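Local coordinates for CELL division protein FTSZ homolog 1 (Methanocaldococcus jannaschii, PDB 2VAP) that binds GTP and, as a tubulin homologue, probably hydrolyses it while polymerising into the contractile ring that marks the site of cell division, at residues 292-304 and 319-333. Numbering follows the deposited sequence.
Sequences PEDLTLEEAREVV and WGATIDENLENTVRV
Val-304, Ala-300 and Leu-297 of helix 297-310 pack around the indole of Trp-319, a worked example of how the helix of a beta-alpha-beta crossover is seated on the strand that follows it. The unit, strand 284-291, helix 297-310 and strand 316-323, belongs to the C-terminal domain of this tubulin homologue. Residues 297-304 of the helix and 319-323 of the strand run at 142° to each other, nearer antiparallel than parallel, and no direct hydrogen bond links the two segments.

The apolar contacts are specific in direction. Val-304 CG2 lies over one face of the indole, 3.6 Å from Trp-319 CG, whereas Leu-297 CD1 meets the ring edge in its plane, 3.7 Å from Trp-319 CH2. Trp-319 CG sits between its backbone N and carbonyl carbon (chi1 70°), which turns the ring against these helix residues. Ala-300 CB is shared between Trp-319 and Ala-321 CB, the latter at 4.0 Å, while Val-303 and Val-333 meet tip to tip. Leu-295 divides its methyls, CD1 touching Val-331 CG2 and CD2 approaching Thr-322 O.

Polar interactions gather around the helix start and the loop before it. Thr-296 OG1, at the N-cap, accepts from Glu-299 N and Glu-299 OE2 accepts from Thr-296 N, a capping box; Glu-299 OE1 makes a salt bridge to Arg-261, which also pairs with Asp-294. One water joins Asp-294 OD2 to Glu-328 O and Asn-329 ND2.

Pro-292 fits against the backbone of loop 324-330. Its CB lies 3.4 Å from both Leu-327 O and Glu-328 O, while its CD stands 3.3 Å from Thr-330 O, a buried carbonyl oxygen with no hydrogen-bond partner in the model.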
loop_
_atom_site.group_PDB
_atom_site.type_symbol
_atom_site.label_atom_id
_atom_site.label_comp_id
_atom_site.label_asym_id
_atom_site.label_seq_id
_atom_site.Cartn_x
_atom_site.Cartn_y
_atom_site.Cartn_z
ATOM N N PRO A 292 9.618 -1.083 19.652
ATOM C CA PRO A 292 9.478 -2.131 20.657
ATOM C C PRO A 292 8.552 -1.680 21.784
ATOM O O PRO A 292 7.959 -0.601 21.704
ATOM C CB PRO A 292 10.912 -2.315 21.181
ATOM C CG PRO A 292 11.795 -1.483 20.285
ATOM C CD PRO A 292 10.920 -0.406 19.756
ATOM N N GLU A 293 8.441 -2.500 22.827
ATOM C CA GLU A 293 7.573 -2.206 23.969
ATOM C C GLU A 293 7.944 -0.910 24.696
ATOM O O GLU A 293 7.109 -0.317 25.382
ATOM C CB GLU A 293 7.566 -3.381 24.955
ATOM C CG GLU A 293 6.816 -4.625 24.468
ATOM C CD GLU A 293 7.607 -5.469 23.477
ATOM O OE1 GLU A 293 6.981 -6.279 22.761
ATOM O OE2 GLU A 293 8.849 -5.331 23.409
ATOM N N ASP A 294 9.193 -0.473 24.529
ATOM C CA ASP A 294 9.697 0.731 25.193
ATOM C C ASP A 294 9.564 2.010 24.352
ATOM O O ASP A 294 10.146 3.044 24.694
ATOM C CB ASP A 294 11.149 0.525 25.660
ATOM C CG ASP A 294 12.123 0.293 24.508
ATOM O OD1 ASP A 294 11.689 0.181 23.340
ATOM O OD2 ASP A 294 13.340 0.220 24.779
ATOM N N LEU A 295 8.800 1.934 23.263
ATOM C CA LEU A 295 8.504 3.106 22.436
ATOM C C LEU A 295 7.723 4.139 23.244
ATOM O O LEU A 295 6.768 3.797 23.945
ATOM C CB LEU A 295 7.718 2.703 21.179
ATOM C CG LEU A 295 7.292 3.793 20.184
ATOM C CD1 LEU A 295 8.481 4.332 19.394
ATOM C CD2 LEU A 295 6.221 3.266 19.241
ATOM N N THR A 296 8.141 5.399 23.150
ATOM C CA THR A 296 7.493 6.482 23.885
ATOM C C THR A 296 6.756 7.439 22.954
ATOM O O THR A 296 7.071 7.530 21.763
ATOM C CB THR A 296 8.503 7.293 24.734
ATOM O OG1 THR A 296 9.426 7.971 23.870
ATOM C CG2 THR A 296 9.268 6.385 25.691
ATOM N N LEU A 297 5.778 8.153 23.512
ATOM C CA LEU A 297 5.068 9.210 22.797
ATOM C C LEU A 297 6.029 10.321 22.368
ATOM O O LEU A 297 5.870 10.905 21.295
ATOM C CB LEU A 297 3.940 9.782 23.667
ATOM C CG LEU A 297 3.067 10.915 23.113
ATOM C CD1 LEU A 297 2.199 10.441 21.957
ATOM C CD2 LEU A 297 2.206 11.515 24.212
ATOM N N GLU A 298 7.026 10.595 23.211
ATOM C CA GLU A 298 8.052 11.602 22.928
ATOM C C GLU A 298 8.835 11.271 21.656
ATOM O O GLU A 298 9.129 12.162 20.854
ATOM C CB GLU A 298 9.010 11.754 24.116
ATOM C CG GLU A 298 8.420 12.484 25.327
ATOM C CD GLU A 298 7.469 11.627 26.153
ATOM O OE1 GLU A 298 7.600 10.383 26.138
ATOM O OE2 GLU A 298 6.586 12.202 26.825
ATOM N N GLU A 299 9.162 9.991 21.482
ATOM C CA GLU A 299 9.836 9.506 20.277
ATOM C C GLU A 299 8.966 9.698 19.038
ATOM O O GLU A 299 9.440 10.188 18.009
ATOM C CB GLU A 299 10.220 8.031 20.424
ATOM C CG GLU A 299 11.459 7.792 21.273
ATOM C CD GLU A 299 11.837 6.325 21.353
ATOM O OE1 GLU A 299 12.961 5.984 20.933
ATOM O OE2 GLU A 299 11.014 5.514 21.828
ATOM N N ALA A 300 7.694 9.315 19.148
ATOM C CA ALA A 300 6.729 9.472 18.061
ATOM C C ALA A 300 6.536 10.942 17.687
ATOM O O ALA A 300 6.518 11.286 16.505
ATOM C CB ALA A 300 5.398 8.831 18.432
ATOM N N ARG A 301 6.410 11.799 18.700
ATOM C CA ARG A 301 6.273 13.244 18.499
ATOM C C ARG A 301 7.479 13.849 17.782
ATOM O O ARG A 301 7.322 14.742 16.948
ATOM C CB ARG A 301 6.043 13.957 19.835
ATOM C CG ARG A 301 4.621 13.836 20.370
ATOM C CD ARG A 301 4.496 14.429 21.769
ATOM N NE ARG A 301 4.677 15.880 21.779
ATOM C CZ ARG A 301 4.638 16.642 22.870
ATOM N NH1 ARG A 301 4.423 16.102 24.064
ATOM N NH2 ARG A 301 4.816 17.951 22.767
ATOM N N GLU A 302 8.673 13.354 18.111
ATOM C CA GLU A 302 9.914 13.795 17.467
ATOM C C GLU A 302 9.896 13.496 15.966
ATOM O O GLU A 302 10.307 14.331 15.156
ATOM C CB GLU A 302 11.129 13.137 18.134
ATOM C CG GLU A 302 12.479 13.687 17.675
ATOM C CD GLU A 302 13.662 13.074 18.412
ATOM O OE1 GLU A 302 13.565 11.908 18.857
ATOM O OE2 GLU A 302 14.697 13.760 18.541
ATOM N N VAL A 303 9.409 12.308 15.609
ATOM C CA VAL A 303 9.274 11.891 14.211
ATOM C C VAL A 303 8.329 12.825 13.448
ATOM O O VAL A 303 8.678 13.331 12.378
ATOM C CB VAL A 303 8.794 10.413 14.099
ATOM C CG1 VAL A 303 8.472 10.040 12.653
ATOM C CG2 VAL A 303 9.838 9.462 14.674
ATOM N N VAL A 304 7.146 13.060 14.016
ATOM C CA VAL A 304 6.123 13.903 13.388
ATOM C C VAL A 304 6.597 15.350 13.221
ATOM O O VAL A 304 6.380 15.960 12.172
ATOM C CB VAL A 304 4.782 13.862 14.168
ATOM C CG1 VAL A 304 3.705 14.665 13.445
ATOM C CG2 VAL A 304 4.318 12.426 14.356
ATOM N N TRP A 319 -0.933 10.908 11.859
ATOM C CA TRP A 319 0.095 10.034 12.422
ATOM C C TRP A 319 -0.432 9.042 13.456
ATOM O O TRP A 319 -1.448 9.281 14.111
ATOM C CB TRP A 319 1.218 10.875 13.037
ATOM C CG TRP A 319 0.812 11.591 14.292
ATOM C CD1 TRP A 319 0.058 12.727 14.382
ATOM C CD2 TRP A 319 1.138 11.217 15.635
ATOM N NE1 TRP A 319 -0.107 13.082 15.699
ATOM C CE2 TRP A 319 0.547 12.175 16.490
ATOM C CE3 TRP A 319 1.875 10.169 16.202
ATOM C CZ2 TRP A 319 0.667 12.114 17.880
ATOM C CZ3 TRP A 319 1.996 10.111 17.586
ATOM C CH2 TRP A 319 1.396 11.081 18.408
ATOM N N GLY A 320 0.280 7.929 13.593
ATOM C CA GLY A 320 -0.007 6.931 14.615
ATOM C C GLY A 320 1.269 6.274 15.106
ATOM O O GLY A 320 2.328 6.420 14.491
ATOM N N ALA A 321 1.165 5.557 16.220
ATOM C CA ALA A 321 2.305 4.848 16.794
ATOM C C ALA A 321 1.861 3.511 17.372
ATOM O O ALA A 321 0.909 3.452 18.151
ATOM C CB ALA A 321 2.986 5.698 17.860
ATOM N N THR A 322 2.547 2.441 16.972
ATOM C CA THR A 322 2.221 1.087 17.429
ATOM C C THR A 322 3.469 0.325 17.863
ATOM O O THR A 322 4.586 0.652 17.452
ATOM C CB THR A 322 1.503 0.255 16.336
ATOM O OG1 THR A 322 2.376 0.074 15.212
ATOM C CG2 THR A 322 0.208 0.925 15.886
ATOM N N ILE A 323 3.263 -0.696 18.690
ATOM C CA ILE A 323 4.338 -1.591 19.103
ATOM C C ILE A 323 4.396 -2.804 18.175
ATOM O O ILE A 323 3.389 -3.482 17.956
ATOM C CB ILE A 323 4.168 -2.052 20.575
ATOM C CG1 ILE A 323 4.230 -0.850 21.520
ATOM C CG2 ILE A 323 5.241 -3.079 20.953
ATOM C CD1 ILE A 323 3.541 -1.069 22.852
ATOM N N ASP A 324 5.578 -3.054 17.620
ATOM C CA ASP A 324 5.842 -4.266 16.857
ATOM C C ASP A 324 6.715 -5.179 17.714
ATOM O O ASP A 324 7.859 -4.842 18.032
ATOM C CB ASP A 324 6.534 -3.929 15.529
ATOM C CG ASP A 324 6.624 -5.122 14.580
ATOM O OD1 ASP A 324 6.347 -6.269 14.993
ATOM O OD2 ASP A 324 6.981 -4.905 13.402
ATOM N N GLU A 325 6.155 -6.329 18.088
ATOM C CA GLU A 325 6.817 -7.285 18.984
ATOM C C GLU A 325 8.089 -7.902 18.394
ATOM O O GLU A 325 8.970 -8.345 19.135
ATOM C CB GLU A 325 5.840 -8.384 19.431
ATOM C CG GLU A 325 5.199 -9.186 18.296
ATOM C CD GLU A 325 4.244 -10.262 18.790
ATOM O OE1 GLU A 325 4.126 -11.304 18.111
ATOM O OE2 GLU A 325 3.612 -10.072 19.851
ATOM N N ASN A 326 8.176 -7.924 17.064
ATOM C CA ASN A 326 9.355 -8.428 16.363
ATOM C C ASN A 326 10.566 -7.503 16.496
ATOM O O ASN A 326 11.709 -7.944 16.358
ATOM C CB ASN A 326 9.037 -8.681 14.885
ATOM C CG ASN A 326 7.966 -9.744 14.684
ATOM O OD1 ASN A 326 7.051 -9.572 13.878
ATOM N ND2 ASN A 326 8.073 -10.848 15.418
ATOM N N LEU A 327 10.306 -6.223 16.760
ATOM C CA LEU A 327 11.364 -5.242 16.988
ATOM C C LEU A 327 11.834 -5.293 18.440
ATOM O O LEU A 327 11.023 -5.233 19.367
ATOM C CB LEU A 327 10.887 -3.828 16.628
ATOM C CG LEU A 327 10.453 -3.540 15.185
ATOM C CD1 LEU A 327 9.792 -2.173 15.089
ATOM C CD2 LEU A 327 11.621 -3.640 14.205
ATOM N N GLU A 328 13.148 -5.407 18.626
ATOM C CA GLU A 328 13.741 -5.502 19.960
ATOM C C GLU A 328 14.290 -4.160 20.441
ATOM O O GLU A 328 14.006 -3.732 21.563
ATOM C CB GLU A 328 14.840 -6.571 19.991
ATOM C CG GLU A 328 14.335 -8.011 19.889
ATOM C CD GLU A 328 13.595 -8.480 21.136
ATOM O OE1 GLU A 328 13.979 -8.079 22.255
ATOM O OE2 GLU A 328 12.631 -9.261 20.993
ATOM N N ASN A 329 15.077 -3.507 19.588
ATOM C CA ASN A 329 15.680 -2.215 19.906
ATOM C C ASN A 329 15.474 -1.187 18.791
ATOM O O ASN A 329 15.912 -0.039 18.903
ATOM C CB ASN A 329 17.178 -2.383 20.191
ATOM C CG ASN A 329 17.454 -3.273 21.393
ATOM O OD1 ASN A 329 18.072 -4.330 21.265
ATOM N ND2 ASN A 329 16.997 -2.848 22.567
ATOM N N THR A 330 14.791 -1.607 17.729
ATOM C CA THR A 330 14.659 -0.809 16.512
ATOM C C THR A 330 13.340 -0.039 16.442
ATOM O O THR A 330 12.274 -0.585 16.733
ATOM C CB THR A 330 14.805 -1.700 15.250
ATOM O OG1 THR A 330 16.021 -2.454 15.332
ATOM C CG2 THR A 330 14.822 -0.862 13.972
ATOM N N VAL A 331 13.432 1.235 16.066
ATOM C CA VAL A 331 12.264 2.032 15.695
ATOM C C VAL A 331 12.195 2.127 14.170
ATOM O O VAL A 331 13.183 2.471 13.516
ATOM C CB VAL A 331 12.283 3.442 16.345
ATOM C CG1 VAL A 331 11.343 4.406 15.620
ATOM C CG2 VAL A 331 11.906 3.352 17.813
ATOM N N ARG A 332 11.030 1.801 13.619
ATOM C CA ARG A 332 10.791 1.876 12.181
ATOM C C ARG A 332 9.771 2.968 11.873
ATOM O O ARG A 332 8.748 3.084 12.553
ATOM C CB ARG A 332 10.305 0.523 11.651
ATOM C CG ARG A 332 10.197 0.429 10.132
ATOM C CD ARG A 332 9.658 -0.926 9.693
ATOM N NE ARG A 332 10.610 -2.009 9.938
ATOM C CZ ARG A 332 10.346 -3.304 9.772
ATOM N NH1 ARG A 332 9.149 -3.702 9.359
ATOM N NH2 ARG A 332 11.284 -4.206 10.024
ATOM N N VAL A 333 10.060 3.769 10.852
ATOM C CA VAL A 333 9.158 4.835 10.426
ATOM C C VAL A 333 8.705 4.610 8.985
ATOM O O VAL A 333 9.531 4.511 8.074
ATOM C CB VAL A 333 9.810 6.240 10.578
ATOM C CG1 VAL A 333 8.933 7.325 9.953
ATOM C CG2 VAL A 333 10.068 6.555 12.045
HETATM O O HOH W 1 14.644 -1.472 23.117
#